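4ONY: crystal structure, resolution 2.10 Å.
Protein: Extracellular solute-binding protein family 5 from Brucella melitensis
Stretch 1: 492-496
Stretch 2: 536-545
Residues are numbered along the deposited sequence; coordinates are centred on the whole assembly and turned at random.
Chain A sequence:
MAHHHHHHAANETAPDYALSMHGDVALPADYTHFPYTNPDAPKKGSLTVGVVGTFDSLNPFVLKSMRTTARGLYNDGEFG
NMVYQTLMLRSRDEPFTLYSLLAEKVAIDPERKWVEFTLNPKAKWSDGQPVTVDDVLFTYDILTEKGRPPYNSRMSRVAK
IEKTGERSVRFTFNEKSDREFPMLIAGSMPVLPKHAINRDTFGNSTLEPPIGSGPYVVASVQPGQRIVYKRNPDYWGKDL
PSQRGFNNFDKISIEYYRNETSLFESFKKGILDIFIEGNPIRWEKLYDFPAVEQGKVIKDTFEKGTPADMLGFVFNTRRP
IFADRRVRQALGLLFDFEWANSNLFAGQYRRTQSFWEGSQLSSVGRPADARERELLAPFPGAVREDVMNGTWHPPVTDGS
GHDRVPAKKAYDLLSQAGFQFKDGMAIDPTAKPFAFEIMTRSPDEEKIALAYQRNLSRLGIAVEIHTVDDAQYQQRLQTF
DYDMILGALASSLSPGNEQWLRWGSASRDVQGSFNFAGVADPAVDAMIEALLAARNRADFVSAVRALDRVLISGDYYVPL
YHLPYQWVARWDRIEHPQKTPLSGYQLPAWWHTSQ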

ATOM      1  N   SER A 492      -0.112  -4.711   2.549  1.00 19.27           N
ATOM      2  CA  SER A 492      -1.297  -4.263   3.238  1.00 17.36           C
ATOM      3  C   SER A 492      -1.734  -5.258   4.287  1.00 16.48           C
ATOM      4  O   SER A 492      -1.185  -6.349   4.414  1.00 15.65           O
ATOM      5  CB  SER A 492      -2.441  -3.989   2.270  1.00 18.48           C
ATOM      6  OG  SER A 492      -3.228  -5.162   2.014  1.00 18.01           O
ATOM      7  N   LEU A 493      -2.721  -4.844   5.057  1.00 16.03           N
ATOM      8  CA  LEU A 493      -3.337  -5.704   6.051  1.00 17.15           C
ATOM      9  C   LEU A 493      -4.368  -6.647   5.419  1.00 17.76           C
ATOM     10  O   LEU A 493      -4.934  -7.444   6.132  1.00 18.91           O
ATOM     11  CB  LEU A 493      -4.023  -4.861   7.145  1.00 17.14           C
ATOM     12  CG  LEU A 493      -3.100  -4.260   8.203  1.00 17.32           C
ATOM     13  CD1 LEU A 493      -3.845  -3.462   9.272  1.00 17.97           C
ATOM     14  CD2 LEU A 493      -2.251  -5.314   8.894  1.00 17.27           C
ATOM     15  N   SER A 494      -4.581  -6.576   4.111  1.00 18.31           N
ATOM     16  CA  SER A 494      -5.578  -7.416   3.425  1.00 18.44           C
ATOM     17  C   SER A 494      -4.999  -8.098   2.216  1.00 18.25           C
ATOM     18  O   SER A 494      -5.494  -7.920   1.097  1.00 17.14           O
ATOM     19  CB  SER A 494      -6.701  -6.509   2.949  1.00 21.06           C
ATOM     20  OG  SER A 494      -7.206  -5.804   4.076  1.00 24.14           O
ATOM     21  N   PRO A 495      -3.880  -8.838   2.400  1.00 16.65           N
ATOM     22  CA  PRO A 495      -3.383  -9.536   1.249  1.00 15.88           C
ATOM     23  C   PRO A 495      -4.487 -10.439   0.684  1.00 15.53           C
ATOM     24  O   PRO A 495      -5.265 -11.061   1.435  1.00 14.86           O
ATOM     25  CB  PRO A 495      -2.198 -10.302   1.796  1.00 15.78           C
ATOM     26  CG  PRO A 495      -2.487 -10.490   3.237  1.00 15.99           C
ATOM     27  CD  PRO A 495      -3.179  -9.211   3.621  1.00 16.33           C
ATOM     28  N   GLY A 496      -4.564 -10.466  -0.638  1.00 15.60           N
ATOM     29  CA  GLY A 496      -5.599 -11.208  -1.360  1.00 15.72           C
ATOM     30  C   GLY A 496      -5.089 -11.758  -2.689  1.00 16.21           C
ATOM     31  O   GLY A 496      -3.984 -12.320  -2.764  1.00 14.47           O
ATOM     32  N   ASN A 536     -12.556 -15.822   9.052  1.00 21.49           N
ATOM     33  CA  ASN A 536     -12.530 -14.959  10.202  1.00 20.62           C
ATOM     34  C   ASN A 536     -11.119 -14.419  10.367  1.00 19.35           C
ATOM     35  O   ASN A 536     -10.177 -14.993   9.799  1.00 16.45           O
ATOM     36  CB  ASN A 536     -13.015 -15.735  11.424  1.00 22.08           C
ATOM     37  CG  ASN A 536     -12.112 -16.911  11.757  1.00 23.81           C
ATOM     38  OD1 ASN A 536     -10.958 -16.747  12.136  1.00 22.48           O
ATOM     39  ND2 ASN A 536     -12.633 -18.100  11.586  1.00 26.04           N
ATOM     40  N   ARG A 537     -10.979 -13.333  11.122  1.00 19.61           N
ATOM     41  CA  ARG A 537      -9.694 -12.621  11.216  1.00 21.07           C
ATOM     42  C   ARG A 537      -8.595 -13.524  11.850  1.00 21.19           C
ATOM     43  O   ARG A 537      -7.478 -13.478  11.424  1.00 20.69           O
ATOM     44  CB  ARG A 537      -9.871 -11.203  11.861  1.00 21.37           C
ATOM     45  CG  ARG A 537      -8.676 -10.238  11.736  1.00 22.29           C
ATOM     46  CD  ARG A 537      -8.425  -9.609  10.366  1.00 21.90           C
ATOM     47  NE  ARG A 537      -7.062  -9.086  10.220  1.00 20.88           N
ATOM     48  CZ  ARG A 537      -6.506  -8.658   9.069  1.00 22.07           C
ATOM     49  NH1 ARG A 537      -7.198  -8.660   7.934  1.00 23.21           N
ATOM     50  NH2 ARG A 537      -5.218  -8.216   9.010  1.00 20.87           N
ATOM     51  N   ALA A 538      -8.939 -14.415  12.771  1.00 22.83           N
ATOM     52  CA  ALA A 538      -7.947 -15.281  13.405  1.00 24.12           C
ATOM     53  C   ALA A 538      -7.302 -16.286  12.451  1.00 23.27           C
ATOM     54  O   ALA A 538      -6.061 -16.409  12.391  1.00 21.39           O
ATOM     55  CB  ALA A 538      -8.574 -16.019  14.577  1.00 26.00           C
ATOM     56  N   ASP A 539      -8.145 -17.006  11.717  1.00 22.44           N
ATOM     57  CA  ASP A 539      -7.672 -17.899  10.677  1.00 21.56           C
ATOM     58  C   ASP A 539      -6.878 -17.178   9.607  1.00 18.41           C
ATOM     59  O   ASP A 539      -5.940 -17.749   9.080  1.00 17.27           O
ATOM     60  CB  ASP A 539      -8.812 -18.651  10.001  1.00 23.52           C
ATOM     61  CG  ASP A 539      -9.449 -19.655  10.915  1.00 27.12           C
ATOM     62  OD1 ASP A 539      -8.908 -19.866  12.025  1.00 29.12           O
ATOM     63  OD2 ASP A 539     -10.479 -20.227  10.495  1.00 30.01           O
ATOM     64  N   PHE A 540      -7.290 -15.959   9.278  1.00 16.18           N
ATOM     65  CA  PHE A 540      -6.623 -15.184   8.266  1.00 14.66           C
ATOM     66  C   PHE A 540      -5.209 -14.797   8.743  1.00 13.81           C
ATOM     67  O   PHE A 540      -4.221 -14.952   7.988  1.00 13.99           O
ATOM     68  CB  PHE A 540      -7.454 -13.962   7.907  1.00 14.42           C
ATOM     69  CG  PHE A 540      -6.855 -13.104   6.829  1.00 14.28           C
ATOM     70  CD1 PHE A 540      -6.861 -13.526   5.505  1.00 14.45           C
ATOM     71  CD2 PHE A 540      -6.284 -11.888   7.118  1.00 13.96           C
ATOM     72  CE1 PHE A 540      -6.333 -12.750   4.488  1.00 14.40           C
ATOM     73  CE2 PHE A 540      -5.772 -11.068   6.099  1.00 14.26           C
ATOM     74  CZ  PHE A 540      -5.771 -11.508   4.784  1.00 14.43           C
ATOM     75  N   VAL A 541      -5.104 -14.268   9.941  1.00 13.01           N
ATOM     76  CA  VAL A 541      -3.828 -13.893  10.487  1.00 12.75           C
ATOM     77  C   VAL A 541      -2.888 -15.111  10.534  1.00 12.51           C
ATOM     78  O   VAL A 541      -1.698 -15.011  10.209  1.00 11.70           O
ATOM     79  CB  VAL A 541      -3.958 -13.250  11.874  1.00 13.48           C
ATOM     80  CG1 VAL A 541      -2.582 -13.089  12.536  1.00 13.10           C
ATOM     81  CG2 VAL A 541      -4.651 -11.883  11.787  1.00 13.64           C
ATOM     82  N   SER A 542      -3.421 -16.255  10.921  1.00 12.33           N
ATOM     83  CA  SER A 542      -2.612 -17.436  10.994  1.00 12.58           C
ATOM     84  C   SER A 542      -2.097 -17.813   9.602  1.00 12.85           C
ATOM     85  O   SER A 542      -0.918 -18.146   9.426  1.00 12.91           O
ATOM     86  CB  SER A 542      -3.415 -18.583  11.589  1.00 12.64           C
ATOM     87  OG  SER A 542      -3.633 -18.342  12.966  1.00 12.88           O
ATOM     88  N   ALA A 543      -2.974 -17.751   8.611  1.00 13.07           N
ATOM     89  CA  ALA A 543      -2.580 -18.169   7.255  1.00 13.18           C
ATOM     90  C   ALA A 543      -1.538 -17.240   6.663  1.00 12.60           C
ATOM     91  O   ALA A 543      -0.614 -17.677   5.975  1.00 12.20           O
ATOM     92  CB  ALA A 543      -3.809 -18.266   6.345  1.00 13.46           C
ATOM     93  N   VAL A 544      -1.684 -15.937   6.911  1.00 12.21           N
ATOM     94  CA  VAL A 544      -0.726 -14.981   6.387  1.00 11.96           C
ATOM     95  C   VAL A 544       0.637 -15.148   7.060  1.00 11.60           C
ATOM     96  O   VAL A 544       1.681 -15.084   6.404  1.00 10.82           O
ATOM     97  CB  VAL A 544      -1.202 -13.531   6.510  1.00 12.02           C
ATOM     98  CG1 VAL A 544      -0.145 -12.581   5.962  1.00 12.10           C
ATOM     99  CG2 VAL A 544      -2.501 -13.301   5.701  1.00 12.21           C
ATOM    100  N   ARG A 545       0.623 -15.317   8.367  1.00 11.63           N
ATOM    101  CA  ARG A 545       1.881 -15.574   9.065  1.00 11.72           C
ATOM    102  C   ARG A 545       2.584 -16.829   8.481  1.00 11.56           C
ATOM    103  O   ARG A 545       3.814 -16.841   8.317  1.00 11.26           O
ATOM    104  CB  ARG A 545       1.639 -15.723  10.554  1.00 11.99           C
ATOM    105  CG  ARG A 545       1.315 -14.386  11.236  1.00 12.33           C
ATOM    106  CD  ARG A 545       1.152 -14.593  12.743  1.00 12.78           C
ATOM    107  NE  ARG A 545       0.803 -13.356  13.423  1.00 12.49           N
ATOM    108  CZ  ARG A 545       0.225 -13.294  14.604  1.00 13.10           C
ATOM    109  NH1 ARG A 545       0.009 -14.369  15.333  1.00 13.03           N
ATOM    110  NH2 ARG A 545      -0.067 -12.120  15.102  1.00 13.60           N
TER

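What holds the loop to the helix most firmly? The carbonyl oxygen of Leu493 accepts two hydrogen bonds from the guanidinium of Arg537, one from NH1 to O at 3.1 Å and one from NH2 to O at 3.0 Å. The oxygen lies at the edge of the guanidinium, near its plane, where the N-H groups of both terminal nitrogens can converge on a single acceptor. The CA-to-CB bond of Arg537 points sideways, yet the long side chain brings its end up to the loop.

How does the aromatic ring of Phe540 meet the loop? Its CA-to-CB bond points toward the loop, and with chi1 at t the ring edge reaches two carbonyl oxygens: CE2 lies 3.7 Å from Leu493 O, and CZ lies 3.4 Å from Pro495 O. Both oxygens sit near the ring plane, so they face the slightly positive C-H rim rather than the electron-rich faces. Leu493 O thus touches Phe540 while accepting from Arg537.

Where does apolar packing take over? Pro495 lays its ring against the helix, with CD 3.7 Å from Phe540 CZ and CG 3.7 Å from Val544 CG2. Phe540 and Val544 are four residues apart, about one helical turn, and both direct their CA-to-CB bonds toward the loop, so the proline ring can touch both.

What shapes the two partners themselves? In the loop, Ser494 N donates to Ser492 OG at 2.9 Å, a local bond that ties the backbone beside Leu493 to a neighbouring side chain. At the start of the helix, Asn536 OD1 caps by accepting from Asp539 N at 2.9 Å, almost linearly. Backbone bonds carry the helix onward; that from Val544 N to Phe540 O, 2.9 Å, links the two residues that pack against Pro495.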